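Local coordinates for hypothetical protein UNP Q5LQD5_SILPO (Silicibacter pomeroyi, PDB 2IMH), which is of unknown function but belongs to the DUF1028 family of uncharacterised proteins, at residues 144-149 and 166-171. Sequence-based numbering, arbitrary orientation.
Sequences RRLLAA and AAMLVL
The helical hydrogen bond from Ala148 N to Arg144 O, 2.9 Å long, closes the turn from which Leu146 and Leu147 reach selenomethionine Met168 on the strand; no hydrogen bond links the segments themselves, and the contact is wholly apolar. Met168 extends toward the helix with CG anti to its own backbone nitrogen (chi1 -168°), and a bend at the last torsion (chi3 -63°) turns the terminal methyl in between the two leucines. Its CE lies 3.5 Å from Leu146 CB and 3.4 Å from Leu147 CD2, close for carbon pairs. Met168 was modelled in two conformers, however, and the tightness of this one is doubtful evidence of strain. Leu147 meets the selenomethionine nearly at a right angle, whereas Leu146 crosses it at a slant, its CD1 3.8 Å from Met168 SE. That same methyl also reaches along the strand, 3.8 Å from Val170 CG2. Phe135 of helix 126-137 flanks Leu146, and Leu193 and Tyr197 of helix 189-200 flank Leu147, while Ala20 of the adjacent strand extends the sheet surface beneath Leu146. The axes of 144-149 and 166-171 run roughly antiparallel (153°) and approach to 9.9 Å. Helix 142-155 and strand 165-172 thus form a buried part of the helix-on-sheet layer of an alpha/beta fold, in which helices 126-137 and 189-200 lie beside helix 142-155 on one face of a six-stranded antiparallel sheet.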
ATOM      1  N   ARG A 144      -7.473  -9.373  -1.006  1.00 18.89           N
ATOM      2  CA  ARG A 144      -7.195 -10.251  -2.134  1.00 18.92           C
ATOM      3  C   ARG A 144      -7.195  -9.493  -3.451  1.00 17.95           C
ATOM      4  O   ARG A 144      -6.543  -9.922  -4.402  1.00 17.89           O
ATOM      5  CB  ARG A 144      -8.185 -11.431  -2.184  1.00 19.22           C
ATOM      6  CG  ARG A 144      -8.032 -12.409  -1.019  1.00 21.28           C
ATOM      7  CD  ARG A 144      -9.118 -13.510  -1.082  1.00 22.59           C
ATOM      8  NE  ARG A 144      -8.851 -14.450  -2.179  1.00 32.68           N
ATOM      9  CZ  ARG A 144      -9.715 -15.346  -2.666  1.00 35.30           C
ATOM     10  NH1 ARG A 144     -10.946 -15.464  -2.161  1.00 36.08           N
ATOM     11  NH2 ARG A 144      -9.338 -16.140  -3.671  1.00 36.44           N
ATOM     12  N   ARG A 145      -7.925  -8.376  -3.502  1.00 17.70           N
ATOM     13  CA  ARG A 145      -7.916  -7.499  -4.680  0.50 17.71           C
ATOM     14  C   ARG A 145      -6.542  -6.858  -4.823  1.00 17.56           C
ATOM     15  O   ARG A 145      -6.001  -6.767  -5.927  1.00 17.53           O
ATOM     16  CB  ARG A 145      -9.002  -6.421  -4.566  0.50 18.25           C
ATOM     17  CG  ARG A 145     -10.337  -6.834  -5.172  0.50 19.06           C
ATOM     18  CD  ARG A 145     -11.530  -6.400  -4.342  0.50 21.22           C
ATOM     19  NE  ARG A 145     -11.671  -4.953  -4.167  0.50 19.94           N
ATOM     20  CZ  ARG A 145     -12.393  -4.397  -3.198  0.50 21.29           C
ATOM     21  NH1 ARG A 145     -12.477  -3.082  -3.096  0.50 21.78           N
ATOM     22  NH2 ARG A 145     -13.027  -5.157  -2.317  0.50 19.74           N
ATOM     23  N   LEU A 146      -5.981  -6.422  -3.689  1.00 16.89           N
ATOM     24  CA  LEU A 146      -4.634  -5.849  -3.669  1.00 16.53           C
ATOM     25  C   LEU A 146      -3.632  -6.886  -4.133  1.00 16.93           C
ATOM     26  O   LEU A 146      -2.787  -6.607  -4.981  1.00 17.05           O
ATOM     27  CB  LEU A 146      -4.279  -5.324  -2.274  1.00 16.57           C
ATOM     28  CG  LEU A 146      -5.066  -4.097  -1.780  1.00 15.39           C
ATOM     29  CD1 LEU A 146      -4.793  -3.878  -0.292  1.00 13.98           C
ATOM     30  CD2 LEU A 146      -4.745  -2.830  -2.604  1.00 15.30           C
ATOM     31  N   LEU A 147      -3.752  -8.110  -3.617  1.00 17.17           N
ATOM     32  CA  LEU A 147      -2.857  -9.192  -4.057  1.00 17.54           C
ATOM     33  C   LEU A 147      -2.989  -9.470  -5.556  1.00 17.43           C
ATOM     34  O   LEU A 147      -1.984  -9.647  -6.251  1.00 17.79           O
ATOM     35  CB  LEU A 147      -3.084 -10.466  -3.237  1.00 18.28           C
ATOM     36  CG  LEU A 147      -2.596 -10.434  -1.783  1.00 18.60           C
ATOM     37  CD1 LEU A 147      -3.151 -11.618  -0.970  1.00 21.52           C
ATOM     38  CD2 LEU A 147      -1.063 -10.396  -1.693  1.00 20.48           C
ATOM     39  N   ALA A 148      -4.225  -9.508  -6.044  1.00 16.91           N
ATOM     40  CA  ALA A 148      -4.502  -9.733  -7.465  1.00 17.16           C
ATOM     41  C   ALA A 148      -3.790  -8.674  -8.319  1.00 17.21           C
ATOM     42  O   ALA A 148      -3.229  -8.981  -9.378  1.00 18.05           O
ATOM     43  CB  ALA A 148      -5.983  -9.706  -7.725  1.00 17.12           C
ATOM     44  N   ALA A 149      -3.815  -7.430  -7.841  1.00 16.98           N
ATOM     45  CA  ALA A 149      -3.127  -6.325  -8.503  1.00 16.74           C
ATOM     46  C   ALA A 149      -1.621  -6.544  -8.612  1.00 16.58           C
ATOM     47  O   ALA A 149      -1.045  -6.345  -9.686  1.00 16.43           O
ATOM     48  CB  ALA A 149      -3.430  -5.006  -7.807  1.00 16.18           C
ATOM     49  N   ALA A 166       7.886  -7.711  -1.269  1.00 15.02           N
ATOM     50  CA  ALA A 166       6.486  -7.352  -1.466  1.00 15.11           C
ATOM     51  C   ALA A 166       5.906  -7.012  -0.106  1.00 14.96           C
ATOM     52  O   ALA A 166       6.405  -7.483   0.926  1.00 14.90           O
ATOM     53  CB  ALA A 166       5.706  -8.522  -2.094  1.00 15.23           C
ATOM     54  N   ALA A 167       4.867  -6.177  -0.097  1.00 14.78           N
ATOM     55  CA  ALA A 167       4.202  -5.819   1.146  1.00 14.33           C
ATOM     56  C   ALA A 167       2.765  -5.383   0.931  1.00 14.79           C
ATOM     57  O   ALA A 167       2.371  -4.989  -0.180  1.00 13.67           O
ATOM     58  CB  ALA A 167       4.957  -4.714   1.848  1.00 14.38           C
HETATM   59  N   MSE A 168       2.018  -5.406   2.031  1.00 15.44           N
HETATM   60  CA  MSE A 168       0.656  -4.894   2.057  0.50 18.37           C
HETATM   61  C   MSE A 168       0.449  -4.176   3.374  1.00 16.47           C
HETATM   62  O   MSE A 168       1.068  -4.523   4.389  1.00 15.88           O
HETATM   63  CB  MSE A 168      -0.368  -6.029   1.928  0.50 17.96           C
HETATM   64  CG  MSE A 168      -1.795  -5.561   1.648  0.50 21.49           C
HETATM   65 SE   MSE A 168      -2.940  -7.001   0.965  0.50 29.34          SE
HETATM   66  CE  MSE A 168      -1.928  -7.312  -0.663  0.50 27.70           C
ATOM     67  N   LEU A 169      -0.415  -3.167   3.345  1.00 15.94           N
ATOM     68  CA  LEU A 169      -0.752  -2.432   4.545  1.00 15.24           C
ATOM     69  C   LEU A 169      -2.234  -2.120   4.445  1.00 15.54           C
ATOM     70  O   LEU A 169      -2.659  -1.489   3.465  1.00 14.88           O
ATOM     71  CB  LEU A 169       0.060  -1.136   4.623  1.00 15.83           C
ATOM     72  CG  LEU A 169      -0.299  -0.216   5.795  1.00 14.75           C
ATOM     73  CD1 LEU A 169       0.080  -0.922   7.103  1.00 16.20           C
ATOM     74  CD2 LEU A 169       0.371   1.166   5.697  1.00 15.82           C
ATOM     75  N   VAL A 170      -3.010  -2.545   5.440  1.00 14.05           N
ATOM     76  CA  VAL A 170      -4.451  -2.268   5.442  1.00 14.79           C
ATOM     77  C   VAL A 170      -4.890  -1.798   6.817  1.00 15.06           C
ATOM     78  O   VAL A 170      -4.532  -2.402   7.835  1.00 15.63           O
ATOM     79  CB  VAL A 170      -5.293  -3.490   4.998  1.00 15.30           C
ATOM     80  CG1 VAL A 170      -6.823  -3.189   5.124  1.00 14.75           C
ATOM     81  CG2 VAL A 170      -4.927  -3.900   3.552  1.00 16.62           C
ATOM     82  N   LEU A 171      -5.676  -0.723   6.828  1.00 15.36           N
ATOM     83  CA  LEU A 171      -6.108  -0.067   8.068  1.00 15.42           C
ATOM     84  C   LEU A 171      -7.619   0.072   8.104  1.00 15.65           C
ATOM     85  O   LEU A 171      -8.244   0.363   7.096  1.00 15.74           O
ATOM     86  CB  LEU A 171      -5.495   1.336   8.171  1.00 15.62           C
ATOM     87  CG  LEU A 171      -3.974   1.472   7.976  1.00 15.75           C
ATOM     88  CD1 LEU A 171      -3.574   2.942   8.085  1.00 15.79           C
ATOM     89  CD2 LEU A 171      -3.236   0.618   9.013  1.00 17.79           C
TER